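PDB 4HLN: starch synthase I from Hordeum vulgare, which belongs to the starch synthase family and is built, as a glycosyltransferase of the GT-B type, from two Rossmann-like domains facing each other. Local coordinates for residues 304-310 / 343-348; 403-409 / 535-539; 125-131 / 159-165. All blocks are in the same frame, centred on the assembly; numbering follows the deposited sequence.

Contact 3 lies in the core of the first Rossmann-like domain, where two neighbouring parallel strands pair. Contact 1 is more exposed: it joins two strands of a small antiparallel sheet in the same half of the protein, the nearest atoms of the two contacts being about 10 Å apart. Both border helix 235-252, which contact 3 meets with hydrophobic side chains and contact 1 reaches at Q236 and T240. Contact 2 is on the other side of the chain's centre, about 45 Å from contact 1 between centres. It is buried too, yet no strands pair there: a proline, an aspartate and a tyrosine do the work, whereas backbone hydrogen bonds dominate contacts 1 and 3.

Contact 1 (304-310 / 343-348); sequences HQGVEPA and EAVNFL
Q305 and N346 meet through their side-chain amides. ND2 of N346 donates to OE1 of Q305 at 2.9 Å, within the carbonyl plane of the glutamine, and the two amide planes are turned 32° apart. With CG anti to the backbone N (chi1 -176°), N346 also brings its amide beside V307, whose CG2 lies 3.7 Å from N346 ND2. Two residues before N346, A344 turns its CB to the other branch of V307, CG1, at 3.8 Å. Behind these side chains runs the backbone ladder. E308 and V345 form a two-bond antiparallel pair, the shorter bond being V345 N to E308 O at 2.8 Å, and A310 N reaches E343 O at 3.1 Å. Past N346 the partners become the first turn of a helix: F347 N gives to G306 O at 3.2 Å, and L348 N to Q305 O at 3.1 Å. The two amides are fixed from outside as well, for Q305 NE2 donates to the carbonyls of L302 and G374, while N346 OD1 accepts from K349 N. That last bond makes N346 the N-cap of helix 347-354, at the point where the central strand of a small three-stranded antiparallel sheet turns into a helix.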
ATOM      1  N   HIS A 304     -10.913  -8.793   1.325  1.00 45.80           N
ATOM      2  CA  HIS A 304     -10.685 -10.071   2.001  1.00 44.02           C
ATOM      3  C   HIS A 304     -10.457  -9.897   3.484  1.00 46.15           C
ATOM      4  O   HIS A 304      -9.381  -9.498   3.918  1.00 51.83           O
ATOM      5  CB  HIS A 304      -9.517 -10.805   1.361  1.00 30.97           C
ATOM      6  CG  HIS A 304      -9.578 -10.797  -0.126  1.00 51.25           C
ATOM      7  ND1 HIS A 304      -9.030  -9.787  -0.883  1.00 62.31           N
ATOM      8  CD2 HIS A 304     -10.188 -11.637  -0.996  1.00 49.05           C
ATOM      9  CE1 HIS A 304      -9.269 -10.022  -2.162  1.00 61.06           C
ATOM     10  NE2 HIS A 304      -9.968 -11.136  -2.255  1.00 51.78           N
ATOM     11  N   GLN A 305     -11.483 -10.235   4.251  1.00 47.00           N
ATOM     12  CA  GLN A 305     -11.522  -9.934   5.665  1.00 41.67           C
ATOM     13  C   GLN A 305     -11.323 -11.170   6.517  1.00 39.41           C
ATOM     14  O   GLN A 305     -11.353 -11.102   7.737  1.00 43.32           O
ATOM     15  CB  GLN A 305     -12.845  -9.257   5.976  1.00 30.91           C
ATOM     16  CG  GLN A 305     -13.046  -8.022   5.119  1.00 35.52           C
ATOM     17  CD  GLN A 305     -14.308  -7.248   5.452  1.00 44.22           C
ATOM     18  OE1 GLN A 305     -15.031  -7.572   6.395  1.00 45.27           O
ATOM     19  NE2 GLN A 305     -14.571  -6.202   4.683  1.00 38.42           N
ATOM     20  N   GLY A 306     -11.081 -12.297   5.864  1.00 39.72           N
ATOM     21  CA  GLY A 306     -10.900 -13.550   6.569  1.00 42.25           C
ATOM     22  C   GLY A 306     -12.182 -13.957   7.269  1.00 47.78           C
ATOM     23  O   GLY A 306     -12.231 -14.068   8.493  1.00 48.72           O
ATOM     24  N   VAL A 307     -13.228 -14.176   6.478  1.00 45.27           N
ATOM     25  CA  VAL A 307     -14.543 -14.482   7.009  1.00 36.30           C
ATOM     26  C   VAL A 307     -14.925 -15.944   6.844  1.00 37.31           C
ATOM     27  O   VAL A 307     -14.728 -16.552   5.778  1.00 39.04           O
ATOM     28  CB  VAL A 307     -15.618 -13.576   6.398  1.00 34.35           C
ATOM     29  CG1 VAL A 307     -17.005 -14.055   6.799  1.00 34.90           C
ATOM     30  CG2 VAL A 307     -15.389 -12.135   6.841  1.00 31.24           C
ATOM     31  N   GLU A 308     -15.461 -16.496   7.930  1.00 26.44           N
ATOM     32  CA  GLU A 308     -15.894 -17.879   7.979  1.00 30.02           C
ATOM     33  C   GLU A 308     -17.093 -17.919   8.898  1.00 35.19           C
ATOM     34  O   GLU A 308     -17.354 -16.959   9.625  1.00 44.48           O
ATOM     35  CB  GLU A 308     -14.763 -18.809   8.475  1.00 34.39           C
ATOM     36  CG  GLU A 308     -13.641 -19.117   7.441  1.00 37.77           C
ATOM     37  CD  GLU A 308     -14.018 -20.145   6.331  1.00 81.60           C
ATOM     38  OE1 GLU A 308     -14.939 -20.971   6.534  1.00 79.98           O
ATOM     39  OE2 GLU A 308     -13.367 -20.141   5.255  1.00 71.99           O
ATOM     40  N   PRO A 309     -17.855 -19.013   8.844  1.00 42.31           N
ATOM     41  CA  PRO A 309     -19.064 -19.168   9.667  1.00 43.34           C
ATOM     42  C   PRO A 309     -18.741 -19.179  11.163  1.00 40.32           C
ATOM     43  O   PRO A 309     -17.688 -19.674  11.550  1.00 43.35           O
ATOM     44  CB  PRO A 309     -19.604 -20.543   9.248  1.00 37.13           C
ATOM     45  CG  PRO A 309     -18.990 -20.828   7.918  1.00 29.70           C
ATOM     46  CD  PRO A 309     -17.663 -20.123   7.896  1.00 36.28           C
ATOM     47  N   ALA A 310     -19.653 -18.680  11.988  1.00 41.36           N
ATOM     48  CA  ALA A 310     -19.391 -18.537  13.423  1.00 39.43           C
ATOM     49  C   ALA A 310     -19.238 -19.863  14.147  1.00 39.94           C
ATOM     50  O   ALA A 310     -18.774 -19.912  15.287  1.00 50.57           O
ATOM     51  CB  ALA A 310     -20.475 -17.701  14.086  1.00 25.50           C
ATOM     52  N   GLU A 343     -24.376 -15.357  10.538  1.00 46.61           N
ATOM     53  CA  GLU A 343     -23.407 -15.261  11.630  1.00 45.23           C
ATOM     54  C   GLU A 343     -22.011 -15.742  11.245  1.00 44.79           C
ATOM     55  O   GLU A 343     -21.837 -16.873  10.775  1.00 38.32           O
ATOM     56  CB  GLU A 343     -23.896 -16.049  12.841  1.00 48.04           C
ATOM     57  CG  GLU A 343     -25.119 -15.452  13.506  1.00 60.37           C
ATOM     58  CD  GLU A 343     -25.817 -16.433  14.439  1.00 80.82           C
ATOM     59  OE1 GLU A 343     -25.708 -17.668  14.214  1.00 87.92           O
ATOM     60  OE2 GLU A 343     -26.482 -15.961  15.392  1.00 81.17           O
ATOM     61  N   ALA A 344     -21.013 -14.892  11.478  1.00 37.93           N
ATOM     62  CA  ALA A 344     -19.651 -15.201  11.063  1.00 33.55           C
ATOM     63  C   ALA A 344     -18.580 -14.780  12.072  1.00 40.27           C
ATOM     64  O   ALA A 344     -18.855 -14.084  13.043  1.00 40.96           O
ATOM     65  CB  ALA A 344     -19.384 -14.524   9.770  1.00 20.84           C
ATOM     66  N   VAL A 345     -17.348 -15.193  11.810  1.00 37.32           N
ATOM     67  CA  VAL A 345     -16.196 -14.579  12.452  1.00 37.21           C
ATOM     68  C   VAL A 345     -15.373 -13.865  11.405  1.00 39.05           C
ATOM     69  O   VAL A 345     -15.281 -14.302  10.262  1.00 42.41           O
ATOM     70  CB  VAL A 345     -15.334 -15.581  13.199  1.00 34.40           C
ATOM     71  CG1 VAL A 345     -16.131 -16.154  14.362  1.00 43.41           C
ATOM     72  CG2 VAL A 345     -14.880 -16.674  12.260  1.00 42.23           C
ATOM     73  N   ASN A 346     -14.786 -12.750  11.806  1.00 40.88           N
ATOM     74  CA  ASN A 346     -14.147 -11.861  10.866  1.00 42.16           C
ATOM     75  C   ASN A 346     -12.773 -11.435  11.385  1.00 39.28           C
ATOM     76  O   ASN A 346     -12.656 -10.496  12.166  1.00 37.80           O
ATOM     77  CB  ASN A 346     -15.055 -10.650  10.631  1.00 42.55           C
ATOM     78  CG  ASN A 346     -14.515  -9.702   9.568  1.00 40.42           C
ATOM     79  OD1 ASN A 346     -13.301  -9.546   9.413  1.00 39.30           O
ATOM     80  ND2 ASN A 346     -15.422  -9.042   8.843  1.00 29.38           N
ATOM     81  N   PHE A 347     -11.738 -12.129  10.927  1.00 35.66           N
ATOM     82  CA  PHE A 347     -10.370 -11.832  11.320  1.00 31.55           C
ATOM     83  C   PHE A 347     -10.005 -10.360  11.328  1.00 33.35           C
ATOM     84  O   PHE A 347      -9.576  -9.835  12.363  1.00 38.21           O
ATOM     85  CB  PHE A 347      -9.361 -12.615  10.480  1.00 33.60           C
ATOM     86  CG  PHE A 347      -9.070 -13.999  11.013  1.00 44.75           C
ATOM     87  CD1 PHE A 347     -10.064 -14.737  11.656  1.00 41.03           C
ATOM     88  CD2 PHE A 347      -7.804 -14.558  10.881  1.00 50.61           C
ATOM     89  CE1 PHE A 347      -9.806 -16.011  12.133  1.00 39.20           C
ATOM     90  CE2 PHE A 347      -7.533 -15.827  11.358  1.00 47.03           C
ATOM     91  CZ  PHE A 347      -8.540 -16.558  11.985  1.00 44.97           C
ATOM     92  N   LEU A 348     -10.143  -9.706  10.179  1.00 35.44           N
ATOM     93  CA  LEU A 348      -9.770  -8.302  10.047  1.00 32.14           C
ATOM     94  C   LEU A 348     -10.542  -7.462  11.049  1.00 42.92           C
ATOM     95  O   LEU A 348      -9.972  -6.602  11.728  1.00 43.02           O
ATOM     96  CB  LEU A 348     -10.054  -7.817   8.630  1.00 40.79           C
ATOM     97  CG  LEU A 348      -9.362  -6.520   8.233  1.00 34.87           C
ATOM     98  CD1 LEU A 348      -7.884  -6.750   8.299  1.00 32.78           C
ATOM     99  CD2 LEU A 348      -9.748  -6.117   6.825  1.00 42.19           C
TER

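Contact 2 (403-409 / 535-539)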
ATOM      1  N   PRO A 403      15.456  13.187 -11.566  1.00 59.10           N
ATOM      2  CA  PRO A 403      15.569  13.922 -12.834  1.00 54.25           C
ATOM      3  C   PRO A 403      16.976  14.450 -13.061  1.00 59.37           C
ATOM      4  O   PRO A 403      17.300  14.868 -14.172  1.00 65.66           O
ATOM      5  CB  PRO A 403      14.603  15.097 -12.655  1.00 44.78           C
ATOM      6  CG  PRO A 403      13.693  14.697 -11.543  1.00 49.19           C
ATOM      7  CD  PRO A 403      14.476  13.792 -10.652  1.00 49.35           C
ATOM      8  N   THR A 404      17.810  14.429 -12.028  1.00 58.79           N
ATOM      9  CA  THR A 404      19.134  15.005 -12.171  1.00 65.88           C
ATOM     10  C   THR A 404      20.158  13.984 -12.667  1.00 65.15           C
ATOM     11  O   THR A 404      21.198  14.351 -13.216  1.00 60.02           O
ATOM     12  CB  THR A 404      19.616  15.701 -10.880  1.00 63.54           C
ATOM     13  OG1 THR A 404      18.549  16.488 -10.333  1.00 57.16           O
ATOM     14  CG2 THR A 404      20.780  16.632 -11.205  1.00 65.12           C
ATOM     15  N   THR A 405      19.860  12.704 -12.506  1.00 56.60           N
ATOM     16  CA  THR A 405      20.823  11.686 -12.913  1.00 66.26           C
ATOM     17  C   THR A 405      20.247  10.598 -13.805  1.00 66.36           C
ATOM     18  O   THR A 405      20.981   9.755 -14.313  1.00 70.03           O
ATOM     19  CB  THR A 405      21.417  11.004 -11.698  1.00 63.57           C
ATOM     20  OG1 THR A 405      20.375  10.300 -11.003  1.00 65.88           O
ATOM     21  CG2 THR A 405      22.030  12.044 -10.793  1.00 56.78           C
ATOM     22  N   ASP A 406      18.937  10.622 -13.996  1.00 61.77           N
ATOM     23  CA  ASP A 406      18.259   9.543 -14.692  1.00 61.43           C
ATOM     24  C   ASP A 406      18.900   9.221 -16.040  1.00 67.68           C
ATOM     25  O   ASP A 406      18.851  10.022 -16.974  1.00 66.52           O
ATOM     26  CB  ASP A 406      16.786   9.880 -14.875  1.00 61.36           C
ATOM     27  CG  ASP A 406      15.967   8.676 -15.266  1.00 67.95           C
ATOM     28  OD1 ASP A 406      16.540   7.736 -15.860  1.00 71.86           O
ATOM     29  OD2 ASP A 406      14.753   8.670 -14.973  1.00 63.47           O
ATOM     30  N   LYS A 407      19.498   8.039 -16.134  1.00 60.80           N
ATOM     31  CA  LYS A 407      20.179   7.630 -17.352  1.00 62.08           C
ATOM     32  C   LYS A 407      19.227   7.460 -18.527  1.00 64.20           C
ATOM     33  O   LYS A 407      19.648   7.525 -19.680  1.00 64.26           O
ATOM     34  CB  LYS A 407      20.959   6.339 -17.117  1.00 73.97           C
ATOM     35  CG  LYS A 407      22.288   6.561 -16.416  1.00 89.09           C
ATOM     36  CD  LYS A 407      22.927   5.246 -15.997  1.00 95.83           C
ATOM     37  CE  LYS A 407      24.414   5.425 -15.718  1.00 96.95           C
ATOM     38  NZ  LYS A 407      25.179   5.720 -16.969  1.00 96.92           N
ATOM     39  N   CYS A 408      17.947   7.256 -18.235  1.00 57.87           N
ATOM     40  CA  CYS A 408      16.964   6.985 -19.276  1.00 49.57           C
ATOM     41  C   CYS A 408      16.489   8.260 -20.012  1.00 54.75           C
ATOM     42  O   CYS A 408      15.856   8.186 -21.081  1.00 51.73           O
ATOM     43  CB  CYS A 408      15.770   6.221 -18.688  1.00 54.35           C
ATOM     44  SG  CYS A 408      16.121   4.548 -18.044  1.00 90.29           S
ATOM     45  N   LEU A 409      16.803   9.423 -19.444  1.00 41.96           N
ATOM     46  CA  LEU A 409      16.374  10.707 -19.998  1.00 40.69           C
ATOM     47  C   LEU A 409      17.378  11.371 -20.935  1.00 47.89           C
ATOM     48  O   LEU A 409      18.561  11.385 -20.669  1.00 38.45           O
ATOM     49  CB  LEU A 409      16.127  11.692 -18.876  1.00 38.69           C
ATOM     50  CG  LEU A 409      15.138  11.332 -17.799  1.00 39.95           C
ATOM     51  CD1 LEU A 409      14.818  12.625 -17.067  1.00 37.84           C
ATOM     52  CD2 LEU A 409      13.904  10.716 -18.428  1.00 39.98           C
ATOM     53  N   MET A 535       5.685  13.631  -8.759  1.00 52.89           N
ATOM     54  CA  MET A 535       6.142  14.713  -7.900  1.00 50.19           C
ATOM     55  C   MET A 535       7.662  14.822  -7.921  1.00 52.13           C
ATOM     56  O   MET A 535       8.217  15.908  -8.049  1.00 56.71           O
ATOM     57  CB  MET A 535       5.620  14.506  -6.479  1.00 42.02           C
ATOM     58  CG  MET A 535       4.176  15.010  -6.268  1.00 38.19           C
ATOM     59  SD  MET A 535       3.411  14.488  -4.714  1.00 66.14           S
ATOM     60  CE  MET A 535       4.249  15.527  -3.523  1.00169.36           C
ATOM     61  N   GLN A 536       8.329  13.682  -7.818  1.00 47.29           N
ATOM     62  CA  GLN A 536       9.782  13.637  -7.847  1.00 46.03           C
ATOM     63  C   GLN A 536      10.316  14.265  -9.125  1.00 54.69           C
ATOM     64  O   GLN A 536      11.448  14.746  -9.165  1.00 60.35           O
ATOM     65  CB  GLN A 536      10.253  12.179  -7.734  1.00 48.72           C
ATOM     66  CG  GLN A 536      11.752  11.964  -7.857  1.00 46.35           C
ATOM     67  CD  GLN A 536      12.534  12.492  -6.651  1.00 57.77           C
ATOM     68  OE1 GLN A 536      11.975  13.132  -5.739  1.00 50.62           O
ATOM     69  NE2 GLN A 536      13.836  12.221  -6.644  1.00 53.00           N
ATOM     70  N   TYR A 537       9.489  14.266 -10.167  1.00 53.32           N
ATOM     71  CA  TYR A 537       9.920  14.708 -11.487  1.00 49.52           C
ATOM     72  C   TYR A 537       9.310  16.032 -11.935  1.00 56.31           C
ATOM     73  O   TYR A 537       9.460  16.421 -13.096  1.00 54.03           O
ATOM     74  CB  TYR A 537       9.588  13.632 -12.518  1.00 49.89           C
ATOM     75  CG  TYR A 537      10.650  12.588 -12.618  1.00 54.35           C
ATOM     76  CD1 TYR A 537      10.945  11.789 -11.537  1.00 62.27           C
ATOM     77  CD2 TYR A 537      11.371  12.404 -13.791  1.00 53.00           C
ATOM     78  CE1 TYR A 537      11.926  10.830 -11.609  1.00 64.72           C
ATOM     79  CE2 TYR A 537      12.360  11.443 -13.873  1.00 46.15           C
ATOM     80  CZ  TYR A 537      12.632  10.663 -12.768  1.00 53.11           C
ATOM     81  OH  TYR A 537      13.605   9.695 -12.801  1.00 56.97           O
ATOM     82  N   GLY A 538       8.611  16.717 -11.036  1.00 53.99           N
ATOM     83  CA  GLY A 538       7.962  17.966 -11.397  1.00 59.07           C
ATOM     84  C   GLY A 538       6.804  17.759 -12.356  1.00 60.00           C
ATOM     85  O   GLY A 538       6.403  18.664 -13.087  1.00 55.11           O
ATOM     86  N   THR A 539       6.269  16.547 -12.363  1.00 53.16           N
ATOM     87  CA  THR A 539       5.080  16.271 -13.137  1.00 52.32           C
ATOM     88  C   THR A 539       3.905  16.277 -12.184  1.00 57.07           C
ATOM     89  O   THR A 539       3.875  15.520 -11.215  1.00 69.89           O
ATOM     90  CB  THR A 539       5.190  14.934 -13.862  1.00 50.43           C
ATOM     91  OG1 THR A 539       6.362  14.954 -14.684  1.00 41.82           O
ATOM     92  CG2 THR A 539       3.950  14.675 -14.727  1.00 37.16           C
TER
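The ring of Y537 is met from two directions, by P403 over one face and by D406 at its hydroxyl edge. P403 CG sits almost squarely above the ring, 3.9 Å from the Y537 centroid and 11° off the normal, a CH-pi contact; the same CG lies 3.3 Å from Q536 O. D406 stands nearly upright to the ring, its carboxylate plane turned 83° from the aromatic plane, and accepts a hydrogen bond from Y537 OH on OD2 at 2.7 Å, on the anti side and somewhat out of the carboxylate plane. The aspartate CG is anti to the backbone N (chi1 -165°), which carries the carboxylate across to the phenol. OD2 has a second partner in H509 ND1. The other oxygen, OD1, turns back to C408 N at 2.8 Å and closes an Asx turn within the type I turn D406-L409, so both carboxylate oxygens are engaged. L409 adds a looser touch, its CD1 coming obliquely to Y537 CE2 at 4.2 Å, and T512 and A513 of helix 505-514 also pack on the tyrosine. Y537 stands where helix 529-536 stops; G538, with positive phi, is the C-prime residue of the Schellman motif that ends this helix and leads on to strand 540-544 of the second Rossmann-like domain.

Contact 3 (125-131 / 159-165)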
ATOM      1  N   ARG A 125      13.695   0.538  18.171  1.00 55.25           N
ATOM      2  CA  ARG A 125      12.736  -0.380  18.768  1.00 44.37           C
ATOM      3  C   ARG A 125      12.907  -1.800  18.253  1.00 44.40           C
ATOM      4  O   ARG A 125      13.705  -2.064  17.333  1.00 37.26           O
ATOM      5  CB  ARG A 125      11.303   0.078  18.483  1.00 39.38           C
ATOM      6  CG  ARG A 125      11.008   1.462  18.973  1.00 43.37           C
ATOM      7  CD  ARG A 125       9.839   1.415  19.893  1.00 57.42           C
ATOM      8  NE  ARG A 125       9.661   2.644  20.654  1.00 71.97           N
ATOM      9  CZ  ARG A 125       9.498   2.672  21.974  1.00 76.18           C
ATOM     10  NH1 ARG A 125       9.329   3.829  22.598  1.00 79.58           N
ATOM     11  NH2 ARG A 125       9.499   1.536  22.668  1.00 64.09           N
ATOM     12  N   SER A 126      12.149  -2.705  18.867  1.00 33.60           N
ATOM     13  CA  SER A 126      12.058  -4.071  18.395  1.00 39.45           C
ATOM     14  C   SER A 126      10.727  -4.209  17.680  1.00 41.38           C
ATOM     15  O   SER A 126       9.669  -3.997  18.267  1.00 48.08           O
ATOM     16  CB  SER A 126      12.173  -5.063  19.548  1.00 36.26           C
ATOM     17  OG  SER A 126      13.502  -5.075  20.053  1.00 52.96           O
ATOM     18  N   ILE A 127      10.793  -4.545  16.402  1.00 39.21           N
ATOM     19  CA  ILE A 127       9.618  -4.521  15.549  1.00 44.37           C
ATOM     20  C   ILE A 127       9.410  -5.862  14.892  1.00 40.12           C
ATOM     21  O   ILE A 127      10.326  -6.403  14.272  1.00 40.45           O
ATOM     22  CB  ILE A 127       9.753  -3.451  14.474  1.00 37.36           C
ATOM     23  CG1 ILE A 127      10.055  -2.109  15.127  1.00 36.83           C
ATOM     24  CG2 ILE A 127       8.477  -3.337  13.694  1.00 44.97           C
ATOM     25  CD1 ILE A 127      10.393  -1.036  14.142  1.00 43.79           C
ATOM     26  N   VAL A 128       8.203  -6.400  15.036  1.00 36.40           N
ATOM     27  CA  VAL A 128       7.901  -7.714  14.498  1.00 35.17           C
ATOM     28  C   VAL A 128       6.810  -7.604  13.443  1.00 37.71           C
ATOM     29  O   VAL A 128       5.640  -7.395  13.764  1.00 40.88           O
ATOM     30  CB  VAL A 128       7.455  -8.696  15.608  1.00 35.21           C
ATOM     31  CG1 VAL A 128       7.249 -10.077  15.036  1.00 37.20           C
ATOM     32  CG2 VAL A 128       8.475  -8.740  16.765  1.00 34.55           C
ATOM     33  N   PHE A 129       7.201  -7.721  12.179  1.00 27.24           N
ATOM     34  CA  PHE A 129       6.224  -7.787  11.092  1.00 28.13           C
ATOM     35  C   PHE A 129       5.631  -9.171  11.003  1.00 31.45           C
ATOM     36  O   PHE A 129       6.358 -10.153  11.025  1.00 42.16           O
ATOM     37  CB  PHE A 129       6.863  -7.428   9.752  1.00 27.39           C
ATOM     38  CG  PHE A 129       7.168  -5.975   9.611  1.00 43.86           C
ATOM     39  CD1 PHE A 129       6.284  -5.127   8.964  1.00 39.05           C
ATOM     40  CD2 PHE A 129       8.326  -5.442  10.173  1.00 44.15           C
ATOM     41  CE1 PHE A 129       6.565  -3.774   8.858  1.00 41.02           C
ATOM     42  CE2 PHE A 129       8.615  -4.093  10.069  1.00 33.89           C
ATOM     43  CZ  PHE A 129       7.733  -3.255   9.407  1.00 41.14           C
ATOM     44  N   VAL A 130       4.308  -9.251  10.907  1.00 33.13           N
ATOM     45  CA  VAL A 130       3.649 -10.528  10.647  1.00 34.18           C
ATOM     46  C   VAL A 130       2.857 -10.442   9.337  1.00 42.31           C
ATOM     47  O   VAL A 130       2.098  -9.492   9.106  1.00 43.34           O
ATOM     48  CB  VAL A 130       2.761 -10.962  11.828  1.00 35.38           C
ATOM     49  CG1 VAL A 130       2.258 -12.405  11.636  1.00 25.34           C
ATOM     50  CG2 VAL A 130       3.538 -10.827  13.144  1.00 41.66           C
ATOM     51  N   THR A 131       3.039 -11.429   8.471  1.00 34.44           N
ATOM     52  CA  THR A 131       2.497 -11.324   7.123  1.00 38.19           C
ATOM     53  C   THR A 131       2.294 -12.679   6.469  1.00 40.87           C
ATOM     54  O   THR A 131       2.962 -13.651   6.808  1.00 45.65           O
ATOM     55  CB  THR A 131       3.412 -10.455   6.228  1.00 41.82           C
ATOM     56  OG1 THR A 131       2.836 -10.313   4.920  1.00 46.39           O
ATOM     57  CG2 THR A 131       4.787 -11.071   6.116  1.00 30.55           C
ATOM     58  N   HIS A 159      16.654  -0.126  14.066  1.00 53.78           N
ATOM     59  CA  HIS A 159      15.670  -0.951  14.756  1.00 46.62           C
ATOM     60  C   HIS A 159      16.036  -2.417  14.643  1.00 37.78           C
ATOM     61  O   HIS A 159      16.640  -2.844  13.662  1.00 40.71           O
ATOM     62  CB  HIS A 159      14.269  -0.730  14.192  1.00 42.81           C
ATOM     63  CG  HIS A 159      13.840   0.702  14.203  1.00 50.65           C
ATOM     64  ND1 HIS A 159      13.409   1.339  15.345  1.00 46.01           N
ATOM     65  CD2 HIS A 159      13.785   1.625  13.211  1.00 51.25           C
ATOM     66  CE1 HIS A 159      13.107   2.593  15.058  1.00 51.34           C
ATOM     67  NE2 HIS A 159      13.325   2.792  13.770  1.00 51.65           N
ATOM     68  N   ARG A 160      15.671  -3.188  15.659  1.00 27.27           N
ATOM     69  CA  ARG A 160      15.796  -4.628  15.581  1.00 30.24           C
ATOM     70  C   ARG A 160      14.506  -5.122  14.936  1.00 33.20           C
ATOM     71  O   ARG A 160      13.436  -4.935  15.492  1.00 37.66           O
ATOM     72  CB  ARG A 160      15.963  -5.233  16.969  1.00 25.17           C
ATOM     73  CG  ARG A 160      16.761  -6.525  16.927  1.00 23.54           C
ATOM     74  CD  ARG A 160      16.514  -7.366  18.151  1.00 35.89           C
ATOM     75  NE  ARG A 160      17.216  -8.634  18.041  1.00 42.87           N
ATOM     76  CZ  ARG A 160      17.242  -9.540  19.007  1.00 42.71           C
ATOM     77  NH1 ARG A 160      17.908 -10.679  18.850  1.00 42.37           N
ATOM     78  NH2 ARG A 160      16.606  -9.288  20.136  1.00 34.13           N
ATOM     79  N   VAL A 161      14.604  -5.724  13.757  1.00 29.50           N
ATOM     80  CA  VAL A 161      13.418  -5.956  12.933  1.00 33.64           C
ATOM     81  C   VAL A 161      13.249  -7.424  12.571  1.00 39.09           C
ATOM     82  O   VAL A 161      14.148  -8.050  11.996  1.00 39.94           O
ATOM     83  CB  VAL A 161      13.440  -5.095  11.623  1.00 37.73           C
ATOM     84  CG1 VAL A 161      12.210  -5.387  10.749  1.00 35.21           C
ATOM     85  CG2 VAL A 161      13.538  -3.607  11.948  1.00 32.57           C
ATOM     86  N   MET A 162      12.090  -7.970  12.917  1.00 33.25           N
ATOM     87  CA  MET A 162      11.770  -9.347  12.570  1.00 36.30           C
ATOM     88  C   MET A 162      10.621  -9.381  11.568  1.00 39.05           C
ATOM     89  O   MET A 162       9.701  -8.575  11.654  1.00 37.97           O
ATOM     90  CB  MET A 162      11.415 -10.142  13.830  1.00 26.51           C
ATOM     91  CG  MET A 162      10.987 -11.591  13.558  1.00 36.88           C
ATOM     92  SD  MET A 162      10.605 -12.590  15.031  1.00 48.69           S
ATOM     93  CE  MET A 162      12.122 -12.420  15.955  1.00 41.28           C
ATOM     94  N   VAL A 163      10.679 -10.293  10.604  1.00 36.69           N
ATOM     95  CA  VAL A 163       9.497 -10.555   9.785  1.00 34.02           C
ATOM     96  C   VAL A 163       9.146 -12.017   9.829  1.00 35.46           C
ATOM     97  O   VAL A 163       9.969 -12.865   9.475  1.00 35.45           O
ATOM     98  CB  VAL A 163       9.692 -10.212   8.322  1.00 35.79           C
ATOM     99  CG1 VAL A 163       8.385 -10.488   7.574  1.00 27.30           C
ATOM    100  CG2 VAL A 163      10.128  -8.778   8.165  1.00 35.96           C
ATOM    101  N   VAL A 164       7.913 -12.298  10.239  1.00 34.66           N
ATOM    102  CA  VAL A 164       7.414 -13.668  10.376  1.00 37.85           C
ATOM    103  C   VAL A 164       6.424 -13.982   9.257  1.00 39.33           C
ATOM    104  O   VAL A 164       5.486 -13.225   9.026  1.00 37.11           O
ATOM    105  CB  VAL A 164       6.721 -13.862  11.730  1.00 31.17           C
ATOM    106  CG1 VAL A 164       6.276 -15.313  11.922  1.00 32.11           C
ATOM    107  CG2 VAL A 164       7.639 -13.441  12.828  1.00 34.64           C
ATOM    108  N   MET A 165       6.653 -15.106   8.584  1.00 38.54           N
ATOM    109  CA  MET A 165       5.940 -15.509   7.370  1.00 33.61           C
ATOM    110  C   MET A 165       5.819 -17.006   7.333  1.00 37.33           C
ATOM    111  O   MET A 165       6.574 -17.716   7.987  1.00 46.13           O
ATOM    112  CB  MET A 165       6.763 -15.192   6.135  1.00 32.05           C
ATOM    113  CG  MET A 165       6.725 -13.799   5.651  1.00 48.61           C
ATOM    114  SD  MET A 165       8.283 -13.610   4.783  1.00 62.81           S
ATOM    115  CE  MET A 165       9.374 -14.066   6.136  1.00 73.10           C
TER
HETATM  116  O   HOH W   1      14.865  -7.201  21.140  1.00 46.51           O
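Strands 126-130 and 160-165 run parallel, their axes 4.5 Å apart at closest approach and 17° from aligned, joined by six backbone hydrogen bonds from R160 N to R125 O through to T131 N to V164 O. With helix 150-156 between them in sequence, they form the opening beta-alpha-beta unit of a Rossmann-like domain.

One face of the pair carries V128, V130, M162 and V164, packed beneath helix 235-252. Here V128 CG1, anti to its own N (chi1 -176°), lies 4.0 Å from V164 CG2 and also borders M162 SD, with the V128 and M162 side chains abreast and pointing the same way. On the reverse face F129 turns its ring edge to V161, CE2 lying 3.9 Å from CG1, while F129 CB meets V163 CG2.

H159 closes the leading end. Its ND1 accepts R125 N at 3.0 Å within the imidazole plane, so the ring proton is probably on NE2, which bonds to E619. I127 CD1 lies over one face of this ring, 4.2 Å from the H159 centroid. R125 itself reaches away to a salt bridge with E623, so both residues meet helix 611-627.

R160 leaves the V128-M162 face, where S126 also points, as an extended chain, its guanidinium bonding to the carbonyls of Y258 and I259; a water at its edge accepts from R160 NH2 at 2.9 Å and is hydrogen-bonded to S126 OG at 2.7 Å.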